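Local coordinates for gamma-glutamyltranspeptidase (Ggt) (Helicobacter pylori 26695, PDB 5BPK), which catalyses hydrolysis and transfer of the gamma-glutamyl group of glutathione and related compounds, as an N-terminal nucleophile (Ntn) hydrolase built from a large and a small subunit, at the interface of chains A and B. Numbering follows the deposited sequence. Chains: chain A, Gamma-glutamyltranspeptidase (Ggt); chain B, Gamma-glutamyltranspeptidase (Ggt).

Contact 1: the interface of chains A and B. Residues chain A 105-107, 110; chain B 41, 44, 64-65, 68.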
loop_
_atom_site.group_PDB
_atom_site.type_symbol
_atom_site.label_atom_id
_atom_site.label_comp_id
_atom_site.label_asym_id
_atom_site.label_seq_id
_atom_site.Cartn_x
_atom_site.Cartn_y
_atom_site.Cartn_z
ATOM N N LYS A 105 10.921 -4.643 -9.439
ATOM C CA LYS A 105 10.974 -4.997 -10.855
ATOM C C LYS A 105 11.066 -6.500 -11.030
ATOM O O LYS A 105 11.774 -7.186 -10.261
ATOM C CB LYS A 105 12.205 -4.379 -11.499
ATOM C CG LYS A 105 12.207 -2.870 -11.537
ATOM C CD LYS A 105 13.598 -2.305 -11.816
ATOM C CE LYS A 105 14.169 -2.690 -13.180
ATOM N NZ LYS A 105 15.539 -2.113 -13.395
ATOM N N ALA A 106 10.427 -7.015 -12.073
ATOM C CA ALA A 106 10.658 -8.398 -12.455
ATOM C C ALA A 106 12.135 -8.542 -12.800
ATOM O O ALA A 106 12.686 -7.680 -13.469
ATOM C CB ALA A 106 9.774 -8.796 -13.635
ATOM N N PRO A 107 12.782 -9.641 -12.355
ATOM C CA PRO A 107 14.202 -9.768 -12.642
ATOM C C PRO A 107 14.488 -9.912 -14.135
ATOM O O PRO A 107 13.584 -10.220 -14.928
ATOM C CB PRO A 107 14.598 -11.038 -11.877
ATOM C CG PRO A 107 13.615 -11.126 -10.776
ATOM C CD PRO A 107 12.333 -10.662 -11.393
ATOM N N ALA A 110 13.265 -12.963 -15.806
ATOM C CA ALA A 110 11.831 -13.209 -15.763
ATOM C C ALA A 110 11.241 -13.421 -17.154
ATOM O O ALA A 110 11.688 -12.822 -18.131
ATOM C CB ALA A 110 11.125 -12.045 -15.082
ATOM N N MET B 41 5.830 -10.766 -7.146
ATOM C CA MET B 41 5.563 -11.330 -8.482
ATOM C C MET B 41 4.122 -11.797 -8.654
ATOM O O MET B 41 3.629 -11.822 -9.772
ATOM C CB MET B 41 6.541 -12.456 -8.836
ATOM C CG MET B 41 8.002 -12.000 -8.904
ATOM S SD MET B 41 8.380 -10.825 -10.240
ATOM C CE MET B 41 8.370 -11.921 -11.670
ATOM N N PHE B 44 1.604 -9.610 -10.657
ATOM C CA PHE B 44 1.438 -9.804 -12.112
ATOM C C PHE B 44 0.272 -10.744 -12.378
ATOM O O PHE B 44 -0.104 -11.554 -11.526
ATOM C CB PHE B 44 2.678 -10.429 -12.757
ATOM C CG PHE B 44 3.832 -9.478 -12.952
ATOM C CD1 PHE B 44 3.751 -8.455 -13.887
ATOM C CD2 PHE B 44 5.010 -9.623 -12.221
ATOM C CE1 PHE B 44 4.810 -7.586 -14.091
ATOM C CE2 PHE B 44 6.079 -8.765 -12.428
ATOM C CZ PHE B 44 5.976 -7.736 -13.359
ATOM N N ILE B 64 3.856 -10.632 -17.199
ATOM C CA ILE B 64 5.254 -10.545 -16.801
ATOM C C ILE B 64 6.154 -10.266 -18.004
ATOM O O ILE B 64 5.994 -10.879 -19.066
ATOM C CB ILE B 64 5.736 -11.863 -16.141
ATOM C CG1 ILE B 64 4.951 -12.143 -14.857
ATOM C CG2 ILE B 64 7.242 -11.804 -15.876
ATOM C CD1 ILE B 64 5.109 -13.557 -14.329
ATOM N N GLU B 65 7.065 -9.316 -17.833
ATOM C CA GLU B 65 8.191 -9.082 -18.746
ATOM C C GLU B 65 9.407 -8.724 -17.896
ATOM O O GLU B 65 9.263 -8.127 -16.819
ATOM C CB GLU B 65 7.916 -7.915 -19.703
ATOM C CG GLU B 65 7.369 -8.295 -21.060
ATOM C CD GLU B 65 7.436 -7.148 -22.057
ATOM O OE1 GLU B 65 8.478 -6.967 -22.741
ATOM O OE2 GLU B 65 6.442 -6.426 -22.164
ATOM N N LYS B 68 9.881 -5.321 -15.777
ATOM C CA LYS B 68 8.575 -4.663 -15.647
ATOM C C LYS B 68 8.138 -4.652 -14.173
ATOM O O LYS B 68 8.449 -5.556 -13.420
ATOM C CB LYS B 68 7.548 -5.396 -16.505
ATOM C CG LYS B 68 6.174 -4.747 -16.645
ATOM C CD LYS B 68 5.358 -5.482 -17.696
ATOM C CE LYS B 68 3.918 -5.029 -17.788
ATOM N NZ LYS B 68 3.120 -5.968 -18.629
#
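A:Ala106 meets B:Lys68 through the backbone: the amide N of A:Ala106 donates to the carbonyl O of B:Lys68 at 2.8 Å. Because B:Lys68 contributes its main-chain oxygen, its long side chain can extend away along chain B. The site is a loop-to-loop patch between the subunits, with the 3-10 helix 40-43 supplying B:Met41, and it presumably contributes to holding the two chains together. The methyl CB of A:Ala106 is bordered on chain B by B:Met41 CE, B:Phe44 and the carbonyl O of B:Glu65. CB touches the ring carbons CE2 (3.9 Å) and CZ of B:Phe44 from above the ring plane, on the side where B:Ile64 CA lies. A small side chain suits this place, where chain B comes close to the backbone of chain A. Beside it, SD and CE of B:Met41 point at the A:Pro107 CD, SD being 4.1 Å from it; the flexible thioether is bent at chi2 (-66°) and chi3 (-75°), which turns CE back toward A:Ala106. In the second shell, B:Met41 SD and B:Lys68 C lie in plane at the edge of the B:Phe44 ring. At the margin, the branch methyl CG2 of B:Ile64 touches CB of A:Ala110 at 4.0 Å.

Contact 2: the interface of chains A and B. Residues chain A 41-42, 65, 68-69, 72; chain B 3-4, 6.
B:Tyr4 on strand 2-8 packs against A:Ala65 and A:Ile68 of helix 61-75, joining the two subunits of this Ntn hydrolase close to the small subunit's N-terminal threonine, the family's catalytic nucleophile. The polar interaction is a hydrogen bond from the phenol OH of B:Tyr4 to the backbone O of A:Ala65, 2.8 Å long. The hydroxyl approaches from above the carbonyl plane, 38° out of it, rather than along a lone pair. Tyrosine suits the place because its ring can lie against an apolar helix surface while its OH reaches a main-chain acceptor. CG of B:Tyr4 stands between its backbone N and carbonyl carbon (chi1 61°), which carries the phenol to the helix.

The ring contact is a CH-pi interaction: CG2 of A:Ile68 sits over the centre of one face, 3.5 Å from the ring centroid. CG1 lies beside the backbone N (chi1 -69°), leaving CG2 anti to that N and facing the ring.

Apolar packing continues on the same face, where A:Leu72 CD1 and A:Gly69 CA flank A:Ile68 CG2. The leucine methyl meets B:Tyr4 CD1 at 3.6 Å, the two side chains passing in opposite directions. Toward the OH end, A:Gly69, with no side chain, brings CA to 3.9 Å from B:Tyr4 CZ. A:Ala65 CB lies in plane at the ring edge near CE2. Near the base of the tyrosine, CB of A:Ser42 touches B:Tyr4 CB, and B:Val6 CG2 reaches A:Ala65 CB at 4.1 Å.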
loop_
_atom_site.group_PDB
_atom_site.type_symbol
_atom_site.label_atom_id
_atom_site.label_comp_id
_atom_site.label_asym_id
_atom_site.label_seq_id
_atom_site.Cartn_x
_atom_site.Cartn_y
_atom_site.Cartn_z
ATOM N N LEU A 41 2.562 9.323 11.468
ATOM C CA LEU A 41 1.717 8.215 11.916
ATOM C C LEU A 41 1.932 6.948 11.105
ATOM O O LEU A 41 1.866 6.969 9.873
ATOM C CB LEU A 41 0.241 8.609 11.833
ATOM C CG LEU A 41 -0.256 9.786 12.669
ATOM C CD1 LEU A 41 -1.729 10.021 12.372
ATOM C CD2 LEU A 41 -0.031 9.511 14.138
ATOM N N SER A 42 2.179 5.859 11.820
ATOM C CA SER A 42 2.361 4.537 11.241
ATOM C C SER A 42 1.567 3.519 12.057
ATOM O O SER A 42 0.989 3.853 13.091
ATOM C CB SER A 42 3.844 4.157 11.242
ATOM O OG SER A 42 4.249 3.623 12.500
ATOM N N ALA A 65 9.668 10.459 7.256
ATOM C CA ALA A 65 9.214 9.327 6.446
ATOM C C ALA A 65 10.325 8.301 6.226
ATOM O O ALA A 65 10.083 7.092 6.251
ATOM C CB ALA A 65 8.651 9.815 5.116
ATOM N N ILE A 68 10.891 6.385 9.520
ATOM C CA ILE A 68 9.801 5.421 9.671
ATOM C C ILE A 68 9.944 4.203 8.768
ATOM O O ILE A 68 9.738 3.081 9.229
ATOM C CB ILE A 68 8.423 6.079 9.476
ATOM C CG1 ILE A 68 8.138 7.029 10.646
ATOM C CG2 ILE A 68 7.318 5.041 9.347
ATOM C CD1 ILE A 68 6.896 7.866 10.476
ATOM N N GLY A 69 10.306 4.425 7.503
ATOM C CA GLY A 69 10.513 3.339 6.559
ATOM C C GLY A 69 11.512 2.319 7.079
ATOM O O GLY A 69 11.287 1.112 7.013
ATOM N N LEU A 72 10.076 0.570 10.580
ATOM C CA LEU A 72 9.070 -0.468 10.320
ATOM C C LEU A 72 9.684 -1.748 9.741
ATOM O O LEU A 72 9.148 -2.845 9.937
ATOM C CB LEU A 72 7.985 0.060 9.371
ATOM C CG LEU A 72 7.007 1.092 9.925
ATOM C CD1 LEU A 72 6.146 1.681 8.780
ATOM C CD2 LEU A 72 6.122 0.480 11.012
ATOM N N HIS B 3 0.831 1.356 5.560
ATOM C CA HIS B 3 0.811 2.741 5.119
ATOM C C HIS B 3 1.229 3.668 6.255
ATOM O O HIS B 3 0.804 3.487 7.397
ATOM C CB HIS B 3 -0.583 3.178 4.637
ATOM C CG HIS B 3 -0.585 4.583 4.148
ATOM N ND1 HIS B 3 -0.101 4.913 2.906
ATOM C CD2 HIS B 3 -0.857 5.754 4.772
ATOM C CE1 HIS B 3 -0.102 6.227 2.774
ATOM N NE2 HIS B 3 -0.566 6.759 3.891
ATOM N N TYR B 4 2.027 4.682 5.938
ATOM C CA TYR B 4 2.282 5.751 6.895
ATOM C C TYR B 4 2.195 7.142 6.265
ATOM O O TYR B 4 2.406 7.305 5.078
ATOM C CB TYR B 4 3.594 5.499 7.625
ATOM C CG TYR B 4 4.873 5.439 6.812
ATOM C CD1 TYR B 4 5.367 4.222 6.315
ATOM C CD2 TYR B 4 5.634 6.581 6.613
ATOM C CE1 TYR B 4 6.570 4.169 5.601
ATOM C CE2 TYR B 4 6.840 6.541 5.899
ATOM C CZ TYR B 4 7.315 5.338 5.418
ATOM O OH TYR B 4 8.514 5.323 4.736
ATOM N N VAL B 6 2.822 11.483 6.907
ATOM C CA VAL B 6 3.591 12.501 7.607
ATOM C C VAL B 6 3.229 13.885 7.071
ATOM O O VAL B 6 3.115 14.077 5.866
ATOM C CB VAL B 6 5.133 12.309 7.445
ATOM C CG1 VAL B 6 5.886 13.243 8.386
ATOM C CG2 VAL B 6 5.555 10.838 7.675
#

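Contact 3: the interface of chains A and B. Residues chain A 87, 89, 277-279; chain B 75-77.
A:Phe87, whose CB touches the pyrrolidine of B:Pro76 at CG, 3.9 Å away, has one face of its ring covered by A:Met279 CG, 3.6 Å above the plane and offset toward the rim. In A:Met279, CG is anti to the backbone N (chi1 -171°), which puts it over that face, while CB meets CD of the same proline. A:Val89 crosses B:Pro76 at about a right angle, its methyl CG2 lying 4.0 Å from the proline CG. The rigid proline ring suits this place because it offers carbon to all these groups without needing a torsion to be frozen.

Polar contacts lie beside this packing. A:Ser278 OG and B:Thr77 OG1 share a hydrogen bond of 2.9 Å. Within chain B, B:Thr77 OG1 donates to the O of B:Ser75 at 2.7 Å, from well above the carbonyl plane. With its hydrogen used there, the serine would probably supply that of the shared bond, and the weak 3.3 Å contact of A:Ser278 OG to B:Pro76 O would be a minor alternative. Small hydroxyl side chains suit the close strand approach. A:Ser278, ending strand 274-278, and B:Thr77, beginning strand 77-81, form an antiparallel bridge, suggesting that the sheet continues across the subunits, with strand 85-91 of chain A alongside.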
loop_
_atom_site.group_PDB
_atom_site.type_symbol
_atom_site.label_atom_id
_atom_site.label_comp_id
_atom_site.label_asym_id
_atom_site.label_seq_id
_atom_site.Cartn_x
_atom_site.Cartn_y
_atom_site.Cartn_z
ATOM N N PHE A 87 5.513 3.002 -2.857
ATOM C CA PHE A 87 5.308 4.305 -3.467
ATOM C C PHE A 87 5.260 5.394 -2.408
ATOM O O PHE A 87 4.739 5.179 -1.300
ATOM C CB PHE A 87 3.981 4.332 -4.227
ATOM C CG PHE A 87 3.845 3.251 -5.260
ATOM C CD1 PHE A 87 4.553 3.321 -6.452
ATOM C CD2 PHE A 87 3.003 2.179 -5.046
ATOM C CE1 PHE A 87 4.429 2.310 -7.412
ATOM C CE2 PHE A 87 2.856 1.166 -6.006
ATOM C CZ PHE A 87 3.578 1.240 -7.193
ATOM N N VAL A 89 3.859 9.412 -2.308
ATOM C CA VAL A 89 3.266 10.590 -2.904
ATOM C C VAL A 89 3.619 11.766 -1.978
ATOM O O VAL A 89 3.415 11.711 -0.749
ATOM C CB VAL A 89 1.753 10.390 -3.127
ATOM C CG1 VAL A 89 1.052 11.700 -3.431
ATOM C CG2 VAL A 89 1.532 9.404 -4.260
ATOM N N ILE A 277 -4.414 14.034 -5.132
ATOM C CA ILE A 277 -3.068 13.687 -5.620
ATOM C C ILE A 277 -2.795 12.249 -5.206
ATOM O O ILE A 277 -2.723 11.959 -4.016
ATOM C CB ILE A 277 -1.968 14.597 -5.000
ATOM C CG1 ILE A 277 -2.336 16.078 -5.174
ATOM C CG2 ILE A 277 -0.575 14.280 -5.593
ATOM C CD1 ILE A 277 -2.308 16.564 -6.598
ATOM N N SER A 278 -2.619 11.353 -6.169
ATOM C CA SER A 278 -2.438 9.939 -5.844
ATOM C C SER A 278 -1.484 9.231 -6.799
ATOM O O SER A 278 -0.908 9.863 -7.706
ATOM C CB SER A 278 -3.805 9.240 -5.762
ATOM O OG SER A 278 -3.702 7.963 -5.142
ATOM N N MET A 279 -1.289 7.930 -6.579
ATOM C CA MET A 279 -0.239 7.213 -7.296
ATOM C C MET A 279 -0.652 6.753 -8.678
ATOM O O MET A 279 -1.695 6.117 -8.864
ATOM C CB MET A 279 0.270 6.016 -6.513
ATOM C CG MET A 279 1.494 5.387 -7.139
ATOM S SD MET A 279 2.916 6.507 -7.145
ATOM C CE MET A 279 3.764 5.940 -8.631
ATOM N N SER B 75 -2.500 3.115 -2.961
ATOM C CA SER B 75 -3.091 4.420 -3.233
ATOM C C SER B 75 -2.678 5.470 -2.201
ATOM O O SER B 75 -3.541 6.128 -1.600
ATOM C CB SER B 75 -4.611 4.303 -3.225
ATOM O OG SER B 75 -5.055 3.326 -4.141
ATOM N N PRO B 76 -1.361 5.635 -1.984
ATOM C CA PRO B 76 -0.977 6.728 -1.093
ATOM C C PRO B 76 -1.458 8.024 -1.710
ATOM O O PRO B 76 -1.274 8.244 -2.912
ATOM C CB PRO B 76 0.545 6.640 -1.036
ATOM C CG PRO B 76 0.943 5.956 -2.324
ATOM C CD PRO B 76 -0.193 4.996 -2.621
ATOM N N THR B 77 -2.127 8.841 -0.909
ATOM C CA THR B 77 -2.883 9.983 -1.411
ATOM C C THR B 77 -2.722 11.203 -0.521
ATOM O O THR B 77 -2.655 11.102 0.712
ATOM C CB THR B 77 -4.379 9.606 -1.547
ATOM O OG1 THR B 77 -4.500 8.482 -2.436
ATOM C CG2 THR B 77 -5.235 10.767 -2.085
#

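Contact 1 lies apart from the others, about 27 Å from contact 2 and 22 Å from contact 3 between the centres of their C-alpha atoms, whereas contacts 2 and 3 are neighbours, about 14 Å apart. No residue is common to the three. Contact 1 joins loops and the 3-10 helix 40-43, contact 2 sets strand 2-8 against helix 61-75, and contact 3 brings together strand ends and strand 85-91. The two subunits, which in this family arise by self-cleavage of one precursor, are therefore joined both around their strands and at a remote loop patch, as expected of chains that fold together as a single enzyme.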